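Local coordinates for protein dual function macrocyclase-peptidase POPB (Galerina marginata, PDB 5N4B) that cleaves oligopeptides after prolyl residues and macrocyclises the resulting peptide in the biosynthesis of the amanitin toxins, at residues S163-Y169 / S695-M701; F614-W620 / G663-M668; D168-V174 / D196-K202; G103-Q107 / K703-K707. The protein carries 1 engineered substitution. All blocks are in the same frame, centred on the assembly; numbering follows the deposited sequence. Where two conformers were deposited one is given.

Contact 1. Residues S163-Y169 / S695-M701; sequences SHLGGDY and SWLGHGM
Gly166 and Gly167 close a type II turn that starts at His164 and lie against the chain entering a second one, Gly698 to Met701, with two backbone bonds between them: Gly166 N to Trp696 O at 2.9 Å and His699 N to Gly167 O at 3.0 Å. Gly698, lacking a side chain, brings its CA to 3.2 Å from His164 O in a CA-H...O contact. Beside this backbone seam, Ser163 OG donates to His699 O over 2.6 Å; the bond lies in the carbonyl plane at a C=O...donor angle of 156°. The loop so gripped carries the histidine of the charge relay system, and the turn that grips it leaves the end of a propeller strand, so the contact bridges the beta-propeller and the alpha/beta-hydrolase domain in the closed form of this prolyl oligopeptidase. His699 turns its imidazole away from the turn because chi1 (-175°) sets CG opposite the backbone N, while its CB packs against Asp168 O. On the other flank Met701 sets SD against the His164 peptide, 3.4 Å from its C atom, and a bend at chi3 (69°) then lays CE across Leu165 at roughly a right angle, 3.7 Å from CD2. That same CD2 branch also meets Leu697 CD2. Trp696 brings CD1 near Gly166 CA, and its NE1 donates to a water, 3.0 Å away, that lies within hydrogen-bonding reach of Gly167 O and Leu697 O. Asp168 spends its carboxylate outside the contact, in a salt bridge with Arg230.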
# COMPACT_ATOMS: atom_id res chain seq x y z
N SER A 163 -3.68 -8.60 -14.84
CA SER A 163 -3.71 -9.78 -13.99
C SER A 163 -5.07 -10.45 -14.15
O SER A 163 -6.07 -9.80 -14.48
CB SER A 163 -3.50 -9.46 -12.51
OG SER A 163 -2.15 -9.10 -12.30
N HIS A 164 -5.11 -11.76 -13.95
CA HIS A 164 -6.33 -12.55 -13.99
C HIS A 164 -6.48 -13.33 -12.71
O HIS A 164 -5.50 -13.66 -12.05
CB HIS A 164 -6.25 -13.56 -15.13
CG HIS A 164 -6.17 -12.92 -16.47
ND1 HIS A 164 -7.29 -12.62 -17.21
CD2 HIS A 164 -5.11 -12.45 -17.18
CE1 HIS A 164 -6.93 -12.04 -18.34
NE2 HIS A 164 -5.61 -11.91 -18.33
N LEU A 165 -7.73 -13.63 -12.35
CA LEU A 165 -7.99 -14.47 -11.20
C LEU A 165 -7.19 -15.74 -11.35
O LEU A 165 -7.13 -16.34 -12.42
CB LEU A 165 -9.51 -14.78 -11.15
CG LEU A 165 -10.40 -13.55 -10.84
CD1 LEU A 165 -11.88 -13.98 -10.89
CD2 LEU A 165 -10.05 -12.90 -9.51
N GLY A 166 -6.56 -16.17 -10.26
CA GLY A 166 -5.75 -17.35 -10.25
C GLY A 166 -4.30 -17.18 -10.65
O GLY A 166 -3.56 -18.18 -10.65
N GLY A 167 -3.89 -16.01 -11.06
CA GLY A 167 -2.53 -15.81 -11.55
C GLY A 167 -1.59 -15.16 -10.54
O GLY A 167 -2.02 -14.38 -9.69
N ASP A 168 -0.30 -15.49 -10.65
CA ASP A 168 0.72 -14.95 -9.74
C ASP A 168 1.62 -13.88 -10.37
O ASP A 168 2.47 -13.33 -9.67
CB ASP A 168 1.60 -16.10 -9.24
CG ASP A 168 1.01 -16.83 -8.07
OD1 ASP A 168 0.18 -16.28 -7.32
OD2 ASP A 168 1.33 -18.04 -7.99
N TYR A 169 1.48 -13.61 -11.66
CA TYR A 169 2.23 -12.61 -12.40
C TYR A 169 1.26 -11.81 -13.27
O TYR A 169 0.12 -12.21 -13.50
CB TYR A 169 3.31 -13.26 -13.33
CG TYR A 169 4.28 -14.12 -12.53
CD1 TYR A 169 5.42 -13.58 -11.98
CD2 TYR A 169 4.01 -15.44 -12.30
CE1 TYR A 169 6.28 -14.35 -11.19
CE2 TYR A 169 4.89 -16.24 -11.56
CZ TYR A 169 6.00 -15.67 -10.99
OH TYR A 169 6.84 -16.47 -10.22
N SER A 695 -12.55 -16.60 -3.62
CA SER A 695 -12.16 -16.11 -4.93
C SER A 695 -10.67 -15.87 -4.90
O SER A 695 -10.17 -15.15 -4.04
CB SER A 695 -12.91 -14.83 -5.26
OG SER A 695 -12.53 -14.33 -6.54
N TRP A 696 -9.95 -16.49 -5.82
CA TRP A 696 -8.50 -16.43 -5.85
C TRP A 696 -8.08 -15.23 -6.67
O TRP A 696 -7.94 -15.31 -7.90
CB TRP A 696 -7.92 -17.73 -6.40
CG TRP A 696 -6.41 -17.87 -6.17
CD1 TRP A 696 -5.45 -17.06 -6.64
CD2 TRP A 696 -5.77 -18.84 -5.37
NE1 TRP A 696 -4.21 -17.48 -6.21
CE2 TRP A 696 -4.38 -18.58 -5.43
CE3 TRP A 696 -6.22 -19.91 -4.61
CZ2 TRP A 696 -3.44 -19.35 -4.74
CZ3 TRP A 696 -5.33 -20.68 -3.95
CH2 TRP A 696 -3.93 -20.38 -4.00
N LEU A 697 -7.84 -14.12 -5.99
CA LEU A 697 -7.45 -12.90 -6.68
C LEU A 697 -6.10 -13.08 -7.33
O LEU A 697 -5.15 -13.61 -6.72
CB LEU A 697 -7.39 -11.78 -5.65
CG LEU A 697 -8.73 -11.33 -5.04
CD1 LEU A 697 -8.43 -10.32 -3.94
CD2 LEU A 697 -9.68 -10.77 -6.11
N GLY A 698 -5.98 -12.63 -8.57
CA GLY A 698 -4.68 -12.56 -9.20
C GLY A 698 -3.84 -11.49 -8.54
O GLY A 698 -4.31 -10.60 -7.84
N HIS A 699 -2.54 -11.60 -8.73
CA HIS A 699 -1.63 -10.61 -8.18
C HIS A 699 -2.05 -9.19 -8.54
O HIS A 699 -2.21 -8.84 -9.72
CB HIS A 699 -0.21 -10.88 -8.69
CG HIS A 699 0.78 -9.97 -8.06
ND1 HIS A 699 1.52 -9.06 -8.78
CD2 HIS A 699 1.12 -9.81 -6.77
CE1 HIS A 699 2.28 -8.38 -7.94
NE2 HIS A 699 2.04 -8.79 -6.71
N GLY A 700 -2.16 -8.37 -7.51
CA GLY A 700 -2.49 -6.97 -7.70
C GLY A 700 -3.95 -6.65 -7.84
O GLY A 700 -4.31 -5.46 -7.85
N MET A 701 -4.80 -7.66 -7.88
CA MET A 701 -6.21 -7.45 -8.16
C MET A 701 -6.95 -7.13 -6.88
O MET A 701 -6.64 -7.66 -5.80
CB MET A 701 -6.82 -8.70 -8.79
CG MET A 701 -6.29 -8.97 -10.17
SD MET A 701 -7.01 -10.42 -10.95
CE MET A 701 -8.70 -9.89 -11.25
O HOH W 1 -2.54 -15.07 -6.93

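Contact 2. Residues F614-W620 / G663-M668; sequences FTGGQAW and GRVVPM
Thr615 carries OG1 in the cramped space between its backbone N and carbonyl carbon (chi1 61°), a rotation that drops the hydroxyl onto Gly663 and leaves CG2 to meet Val666 CG1 tip to tip at 3.8 Å. Met668 folds back at chi2 (88°), bringing CE to 3.6 Å from Phe614 CE2. Its sulfur stands above the face of that ring, SD 4.9 Å from the Phe614 centroid, in a rather distant Met-aromatic contact. Val666 CG2 comes up to Phe614 CB at 3.7 Å, the two side chains crossing nearly at right angles. The polar half is built on carbonyls. Thr615 OG1 donates to Gly663 O over 2.8 Å, tilted out of the carbonyl plane, and accepts from a water that also donates to Arg664 O and receives Val666 N. A second water donates to Arg664 O and is weakly bound by Gly616 N. Arg664 O lies at the edge of the Trp620 indole, 3.3 Å from CH2, while Gly617 CA of the indole's own segment covers one ring face. The 663-668 loop follows the charge-relay Asp662, whose OD1 accepts from Val665 N, and leads into helix 668-680 of the hydrolase domain. Since two waters and an indole edge converge on Arg664 O, and direct and water-mediated bonds share the Thr615 hydroxyl, the chemistry implies a loop whose polar links to 614-620 run through its backbone and waters, with Val666 and Met668 adding apolar packing.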
# COMPACT_ATOMS: atom_id res chain seq x y z
N PHE A 614 7.65 -19.03 3.13
CA PHE A 614 6.49 -18.97 2.23
C PHE A 614 6.59 -17.73 1.36
O PHE A 614 6.90 -16.64 1.86
CB PHE A 614 5.18 -18.93 3.05
CG PHE A 614 4.98 -20.16 3.83
CD1 PHE A 614 4.32 -21.22 3.28
CD2 PHE A 614 5.46 -20.25 5.11
CE1 PHE A 614 4.17 -22.40 3.99
CE2 PHE A 614 5.32 -21.41 5.84
CZ PHE A 614 4.66 -22.48 5.28
N THR A 615 6.24 -17.90 0.07
CA THR A 615 6.26 -16.89 -0.98
C THR A 615 7.42 -15.90 -0.78
O THR A 615 8.58 -16.33 -0.80
CB THR A 615 4.90 -16.22 -1.16
OG1 THR A 615 4.52 -15.55 0.04
CG2 THR A 615 3.81 -17.23 -1.50
N GLY A 616 7.12 -14.64 -0.55
CA GLY A 616 8.16 -13.62 -0.46
C GLY A 616 8.55 -13.20 0.96
O GLY A 616 9.19 -12.15 1.17
N GLY A 617 8.23 -14.06 1.93
CA GLY A 617 8.47 -13.76 3.32
C GLY A 617 9.92 -13.58 3.68
O GLY A 617 10.20 -12.88 4.65
N GLN A 618 10.86 -14.17 2.93
CA GLN A 618 12.27 -13.99 3.28
C GLN A 618 12.69 -12.53 3.26
O GLN A 618 13.60 -12.11 4.00
CB GLN A 618 13.16 -14.83 2.35
CG GLN A 618 13.28 -14.30 0.96
CD GLN A 618 11.95 -14.28 0.20
OE1 GLN A 618 11.08 -15.17 0.36
NE2 GLN A 618 11.82 -13.29 -0.69
N ALA A 619 12.04 -11.72 2.44
CA ALA A 619 12.33 -10.28 2.37
C ALA A 619 12.02 -9.58 3.67
O ALA A 619 12.54 -8.47 3.89
CB ALA A 619 11.56 -9.66 1.24
N TRP A 620 11.19 -10.17 4.54
CA TRP A 620 10.83 -9.53 5.79
C TRP A 620 11.79 -9.85 6.94
O TRP A 620 11.56 -9.40 8.07
CB TRP A 620 9.42 -9.92 6.22
CG TRP A 620 8.39 -9.83 5.17
CD1 TRP A 620 8.38 -9.03 4.07
CD2 TRP A 620 7.22 -10.63 5.12
NE1 TRP A 620 7.24 -9.29 3.33
CE2 TRP A 620 6.51 -10.27 3.96
CE3 TRP A 620 6.70 -11.62 5.94
CZ2 TRP A 620 5.31 -10.89 3.61
CZ3 TRP A 620 5.52 -12.24 5.60
CH2 TRP A 620 4.85 -11.89 4.45
N GLY A 663 -0.92 -14.14 -1.93
CA GLY A 663 0.46 -14.56 -2.08
C GLY A 663 1.45 -13.68 -1.37
O GLY A 663 2.64 -14.01 -1.30
N ARG A 664 0.99 -12.55 -0.89
CA ARG A 664 1.83 -11.65 -0.10
C ARG A 664 1.96 -12.23 1.30
O ARG A 664 3.08 -12.51 1.75
CB ARG A 664 1.19 -10.28 -0.07
CG ARG A 664 1.98 -9.21 0.73
CD ARG A 664 1.10 -7.94 0.94
NE ARG A 664 1.76 -6.88 1.72
CZ ARG A 664 1.15 -5.74 2.08
NH1 ARG A 664 -0.13 -5.53 1.76
NH2 ARG A 664 1.81 -4.82 2.78
N VAL A 665 0.83 -12.42 1.98
CA VAL A 665 0.78 -13.09 3.27
C VAL A 665 -0.08 -14.32 3.08
O VAL A 665 -1.31 -14.22 2.99
CB VAL A 665 0.22 -12.20 4.38
CG1 VAL A 665 0.23 -12.99 5.65
CG2 VAL A 665 0.97 -10.88 4.51
N VAL A 666 0.54 -15.48 3.06
CA VAL A 666 -0.26 -16.68 2.87
C VAL A 666 -1.23 -16.88 4.04
O VAL A 666 -0.89 -16.58 5.20
CB VAL A 666 0.63 -17.93 2.65
CG1 VAL A 666 1.31 -17.89 1.29
CG2 VAL A 666 1.65 -18.08 3.75
N PRO A 667 -2.44 -17.37 3.78
CA PRO A 667 -3.48 -17.42 4.81
C PRO A 667 -3.23 -18.42 5.91
O PRO A 667 -3.91 -18.34 6.95
CB PRO A 667 -4.75 -17.74 4.02
CG PRO A 667 -4.24 -18.37 2.76
CD PRO A 667 -2.96 -17.71 2.47
N MET A 668 -2.27 -19.34 5.76
CA MET A 668 -1.94 -20.26 6.86
C MET A 668 -1.61 -19.52 8.14
O MET A 668 -1.86 -20.05 9.20
CB MET A 668 -0.80 -21.19 6.45
CG MET A 668 0.56 -20.57 6.40
SD MET A 668 1.39 -20.65 8.01
CE MET A 668 2.84 -19.65 7.72
O HOH W 2 3.65 -15.13 2.69
O HOH W 3 5.35 -12.29 0.08

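Contact 3. Residues D168-V174 / D196-K202; sequences DYSTIYV and DEVKWFK
The phenol ring of Tyr169 lies sandwiched between Trp200 and Lys202. Trp200 presents an edge to one face, in an offset edge-to-face pair with ring planes at 68° and CE3 3.5 Å from Tyr169 CD2; over the opposite face Lys202 places NZ 4.9 Å from the ring centroid, a cation-pi contact. The lysine chain, extended beyond CG, crosses the phenol at about a right angle and ends on Asp168 O, 2.8 Å from NZ. Further along, Ile172 stands over a face of Phe201, with CD1 3.7 Å from the ring centroid. Tyr173 and Glu197 run side by side, the Tyr173 OH donating to the anti lone pair of Glu197 OE2 at 2.7 Å. Two antiparallel strands, the third and the outermost of a four-stranded propeller blade, run between these pairs. Ser170-Phe201 and Ile172-Val198 are hydrogen-bonded pairs, and the shift between them is a G1 bulge, with Trp200 at positive phi (76°) and Phe201 both facing Ser170. Lys202 NZ also binds a water and forms a salt bridge to Asp232; with a carbonyl, a carboxylate and an aromatic face around it, the ammonium group is probably stabilised in its charged form.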
# COMPACT_ATOMS: atom_id res chain seq x y z
N ASP A 168 -0.30 -15.49 -10.65
CA ASP A 168 0.72 -14.95 -9.74
C ASP A 168 1.62 -13.88 -10.37
O ASP A 168 2.47 -13.33 -9.67
CB ASP A 168 1.60 -16.10 -9.24
CG ASP A 168 1.01 -16.83 -8.07
OD1 ASP A 168 0.18 -16.28 -7.32
OD2 ASP A 168 1.33 -18.04 -7.99
N TYR A 169 1.48 -13.61 -11.66
CA TYR A 169 2.23 -12.61 -12.40
C TYR A 169 1.26 -11.81 -13.27
O TYR A 169 0.12 -12.21 -13.50
CB TYR A 169 3.31 -13.26 -13.33
CG TYR A 169 4.28 -14.12 -12.53
CD1 TYR A 169 5.42 -13.58 -11.98
CD2 TYR A 169 4.01 -15.44 -12.30
CE1 TYR A 169 6.28 -14.35 -11.19
CE2 TYR A 169 4.89 -16.24 -11.56
CZ TYR A 169 6.00 -15.67 -10.99
OH TYR A 169 6.84 -16.47 -10.22
N SER A 170 1.73 -10.70 -13.78
CA SER A 170 0.98 -9.89 -14.73
C SER A 170 1.59 -9.98 -16.11
O SER A 170 2.73 -10.41 -16.30
CB SER A 170 0.94 -8.42 -14.31
OG SER A 170 0.38 -8.29 -13.01
N THR A 171 0.81 -9.58 -17.11
CA THR A 171 1.22 -9.55 -18.51
C THR A 171 1.04 -8.14 -19.02
O THR A 171 -0.01 -7.51 -18.80
CB THR A 171 0.38 -10.54 -19.36
OG1 THR A 171 0.52 -11.84 -18.77
CG2 THR A 171 0.81 -10.52 -20.77
N ILE A 172 2.07 -7.62 -19.67
CA ILE A 172 2.03 -6.26 -20.20
C ILE A 172 1.67 -6.34 -21.67
O ILE A 172 2.28 -7.10 -22.44
CB ILE A 172 3.36 -5.52 -20.02
CG1 ILE A 172 3.77 -5.48 -18.54
CG2 ILE A 172 3.21 -4.11 -20.57
CD1 ILE A 172 5.22 -4.97 -18.36
N TYR A 173 0.68 -5.54 -22.04
CA TYR A 173 0.22 -5.34 -23.40
C TYR A 173 0.48 -3.89 -23.80
O TYR A 173 0.74 -3.03 -22.95
CB TYR A 173 -1.30 -5.68 -23.55
CG TYR A 173 -1.59 -7.11 -23.22
CD1 TYR A 173 -1.40 -8.10 -24.16
CD2 TYR A 173 -2.00 -7.47 -21.96
CE1 TYR A 173 -1.65 -9.39 -23.85
CE2 TYR A 173 -2.24 -8.79 -21.63
CZ TYR A 173 -2.07 -9.75 -22.60
OH TYR A 173 -2.28 -11.08 -22.27
N VAL A 174 0.46 -3.64 -25.11
CA VAL A 174 0.71 -2.32 -25.65
C VAL A 174 -0.32 -2.02 -26.72
O VAL A 174 -0.59 -2.86 -27.60
CB VAL A 174 2.12 -2.19 -26.25
CG1 VAL A 174 2.41 -0.74 -26.74
CG2 VAL A 174 3.18 -2.68 -25.27
N ASP A 196 2.20 -7.68 -29.14
CA ASP A 196 3.16 -7.76 -28.03
C ASP A 196 2.49 -8.35 -26.80
O ASP A 196 1.42 -7.90 -26.41
CB ASP A 196 3.62 -6.36 -27.66
CG ASP A 196 4.32 -5.61 -28.79
OD1 ASP A 196 3.91 -5.74 -29.96
OD2 ASP A 196 5.28 -4.84 -28.49
N GLU A 197 3.13 -9.31 -26.16
CA GLU A 197 2.63 -9.89 -24.92
C GLU A 197 3.82 -10.16 -24.01
O GLU A 197 4.60 -11.09 -24.24
CB GLU A 197 1.84 -11.17 -25.21
CG GLU A 197 1.28 -11.80 -23.96
CD GLU A 197 0.30 -12.92 -24.25
OE1 GLU A 197 0.72 -13.90 -24.90
OE2 GLU A 197 -0.90 -12.77 -23.90
N VAL A 198 3.98 -9.35 -22.99
CA VAL A 198 5.16 -9.37 -22.15
C VAL A 198 4.78 -10.04 -20.82
O VAL A 198 4.22 -9.40 -19.92
CB VAL A 198 5.71 -7.96 -21.98
CG1 VAL A 198 6.90 -7.94 -21.07
CG2 VAL A 198 6.08 -7.37 -23.33
N LYS A 199 5.05 -11.33 -20.70
CA LYS A 199 4.62 -12.15 -19.57
C LYS A 199 5.63 -12.10 -18.43
O LYS A 199 6.79 -11.66 -18.57
CB LYS A 199 4.44 -13.59 -20.03
CG LYS A 199 3.24 -13.73 -21.00
CD LYS A 199 3.05 -15.17 -21.48
CE LYS A 199 2.70 -16.12 -20.34
NZ LYS A 199 1.37 -15.93 -19.69
N TRP A 200 5.17 -12.56 -17.27
CA TRP A 200 6.00 -12.84 -16.10
C TRP A 200 6.45 -11.59 -15.37
O TRP A 200 7.41 -11.59 -14.63
CB TRP A 200 7.20 -13.75 -16.46
CG TRP A 200 6.74 -14.98 -17.20
CD1 TRP A 200 6.93 -15.25 -18.52
CD2 TRP A 200 5.98 -16.04 -16.67
NE1 TRP A 200 6.33 -16.43 -18.84
CE2 TRP A 200 5.72 -16.94 -17.73
CE3 TRP A 200 5.48 -16.34 -15.40
CZ2 TRP A 200 5.02 -18.13 -17.55
CZ3 TRP A 200 4.75 -17.50 -15.24
CH2 TRP A 200 4.54 -18.39 -16.32
N PHE A 201 5.69 -10.50 -15.54
CA PHE A 201 6.01 -9.20 -14.97
C PHE A 201 5.54 -9.13 -13.52
O PHE A 201 4.39 -9.47 -13.19
CB PHE A 201 5.29 -8.13 -15.80
CG PHE A 201 5.27 -6.73 -15.19
CD1 PHE A 201 6.42 -6.09 -14.87
CD2 PHE A 201 4.08 -6.06 -15.00
CE1 PHE A 201 6.39 -4.80 -14.31
CE2 PHE A 201 4.04 -4.78 -14.48
CZ PHE A 201 5.19 -4.15 -14.15
N LYS A 202 6.42 -8.65 -12.64
CA LYS A 202 6.07 -8.50 -11.24
C LYS A 202 7.10 -7.64 -10.52
O LYS A 202 8.29 -7.71 -10.83
CB LYS A 202 6.02 -9.89 -10.57
CG LYS A 202 5.21 -10.01 -9.29
CD LYS A 202 5.18 -11.46 -8.81
CE LYS A 202 4.19 -11.62 -7.71
NZ LYS A 202 4.01 -13.08 -7.36
O HOH W 4 1.79 -14.11 -5.87
O HOH W 5 2.44 -8.27 -11.55
O HOH W 6 2.39 -13.60 -17.14
O HOH W 7 -0.63 -14.02 -20.33
O HOH W 8 -0.12 -5.89 -26.76

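Contact 4. Residues G103-Q107 / K703-K707; sequences GLQSQ and KPTDK
Ser106 OG accepts the backbone N-H of Thr705 over 3.0 Å, nearly straight at 161°, and rests against Pro704, 3.6 Å from its CB. Around that bond, Thr705 turns OG1 toward the propeller loop (chi1 -59°), where it lies 3.2 Å from Leu104 O and 3.2 Å from Gln105 O. Either would be a weak hydrogen bond; the one hydroxyl proton cannot be assigned between them. The methyl of Thr705, CG2, meets Leu104 CD2 at 4.0 Å, the side chains crossing at about a right angle. Pro704 holds the N-cap position but has no hydroxyl or carboxylate to offer the first turn; the acceptor for Thr705 N comes instead from a serine of the other domain. A second shell sets these groups in place. Asn101 ND2 donates to Gln105 O, and Gln105 OE1 takes Arg102 N, tying the loop to the end of strand 96-101; Lys703 forms salt bridges with Asp693 and Asp711. The contact spans the two domains at the surface, away from the annotated sites: the loop between propeller strands 96-101 and 109-113 meets the start of the hydrolase helix 705-722, and Arg80 at the end of helix 68-80 packs on both Leu104 and Thr705.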
# COMPACT_ATOMS: atom_id res chain seq x y z
N GLY A 103 -18.91 6.01 -9.65
CA GLY A 103 -19.18 5.96 -8.22
C GLY A 103 -18.86 4.61 -7.59
O GLY A 103 -18.14 4.54 -6.60
N LEU A 104 -19.41 3.54 -8.19
CA LEU A 104 -19.33 2.20 -7.65
C LEU A 104 -18.71 1.22 -8.63
O LEU A 104 -18.85 0.01 -8.45
CB LEU A 104 -20.70 1.71 -7.19
CG LEU A 104 -21.33 2.54 -6.06
CD1 LEU A 104 -22.78 2.15 -5.84
CD2 LEU A 104 -20.53 2.45 -4.78
N GLN A 105 -18.02 1.70 -9.65
CA GLN A 105 -17.36 0.78 -10.59
C GLN A 105 -16.17 0.11 -9.93
O GLN A 105 -15.42 0.71 -9.15
CB GLN A 105 -16.96 1.53 -11.87
CG GLN A 105 -18.11 2.17 -12.65
CD GLN A 105 -17.58 2.90 -13.81
OE1 GLN A 105 -17.25 4.07 -13.73
NE2 GLN A 105 -17.53 2.22 -14.95
N SER A 106 -15.96 -1.14 -10.32
CA SER A 106 -14.90 -1.91 -9.69
C SER A 106 -13.54 -1.47 -10.17
O SER A 106 -12.55 -1.59 -9.44
CB SER A 106 -15.09 -3.39 -9.96
OG SER A 106 -16.24 -3.85 -9.23
N GLN A 107 -13.46 -0.96 -11.40
CA GLN A 107 -12.23 -0.38 -11.91
C GLN A 107 -12.58 0.96 -12.56
O GLN A 107 -13.58 1.07 -13.28
CB GLN A 107 -11.50 -1.26 -12.94
CG GLN A 107 -11.12 -2.66 -12.44
CD GLN A 107 -10.37 -3.47 -13.47
OE1 GLN A 107 -9.19 -3.24 -13.72
NE2 GLN A 107 -11.05 -4.43 -14.04
N LYS A 703 -11.07 -6.74 -5.16
CA LYS A 703 -12.40 -7.32 -5.21
C LYS A 703 -13.37 -6.39 -5.92
O LYS A 703 -13.14 -5.17 -5.96
CB LYS A 703 -12.90 -7.51 -3.79
CG LYS A 703 -12.09 -8.46 -2.94
CD LYS A 703 -12.75 -8.71 -1.65
CE LYS A 703 -11.84 -9.59 -0.80
NZ LYS A 703 -12.60 -10.37 0.21
N PRO A 704 -14.50 -6.91 -6.38
CA PRO A 704 -15.55 -6.02 -6.90
C PRO A 704 -16.07 -5.10 -5.79
O PRO A 704 -16.09 -5.47 -4.62
CB PRO A 704 -16.63 -6.96 -7.40
CG PRO A 704 -15.96 -8.35 -7.50
CD PRO A 704 -14.87 -8.34 -6.47
N THR A 705 -16.55 -3.93 -6.20
CA THR A 705 -17.04 -2.95 -5.23
C THR A 705 -18.15 -3.52 -4.35
O THR A 705 -18.18 -3.28 -3.15
CB THR A 705 -17.54 -1.72 -5.97
OG1 THR A 705 -16.46 -1.20 -6.74
CG2 THR A 705 -17.97 -0.65 -4.98
N ASP A 706 -19.08 -4.26 -4.94
CA ASP A 706 -20.19 -4.76 -4.15
C ASP A 706 -19.73 -5.69 -3.04
O ASP A 706 -20.26 -5.66 -1.92
CB ASP A 706 -21.31 -5.33 -5.03
CG ASP A 706 -20.90 -6.47 -5.99
OD1 ASP A 706 -19.79 -7.06 -5.88
OD2 ASP A 706 -21.76 -6.81 -6.89
N LYS A 707 -18.73 -6.52 -3.32
CA LYS A 707 -18.17 -7.38 -2.29
C LYS A 707 -17.41 -6.58 -1.23
O LYS A 707 -17.49 -6.91 -0.03
CB LYS A 707 -17.28 -8.45 -2.93
CG LYS A 707 -16.74 -9.48 -1.97
CD LYS A 707 -17.81 -10.22 -1.22
CE LYS A 707 -17.28 -11.38 -0.36
NZ LYS A 707 -16.82 -12.61 -1.09

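Overall arrangement
Contacts 1 and 4 both join the propeller to the hydrolase domain, their centres 16 Å apart, and Leu697 CD1 packs on Lys703 CG (4.2 Å) between them. Contact 3 lies within the propeller and contact 2 within the hydrolase domain. Contact 1 shares Asp168 and Tyr169 with contact 3; Ser163 OG lies 2.8 Å from Ser170 OG, a probable hydrogen bond, and His699 CE1 is 3.6 Å from Lys202 CG, so the aliphatic part of a propeller lysine packs on the catalytic histidine. Contact 2, on the loop after Asp662, comes within about 6 Å of contact 1 at the nearest atoms. Its Arg664 side chain lies about 4 Å from that of Ala578, the engineered replacement of the catalytic serine.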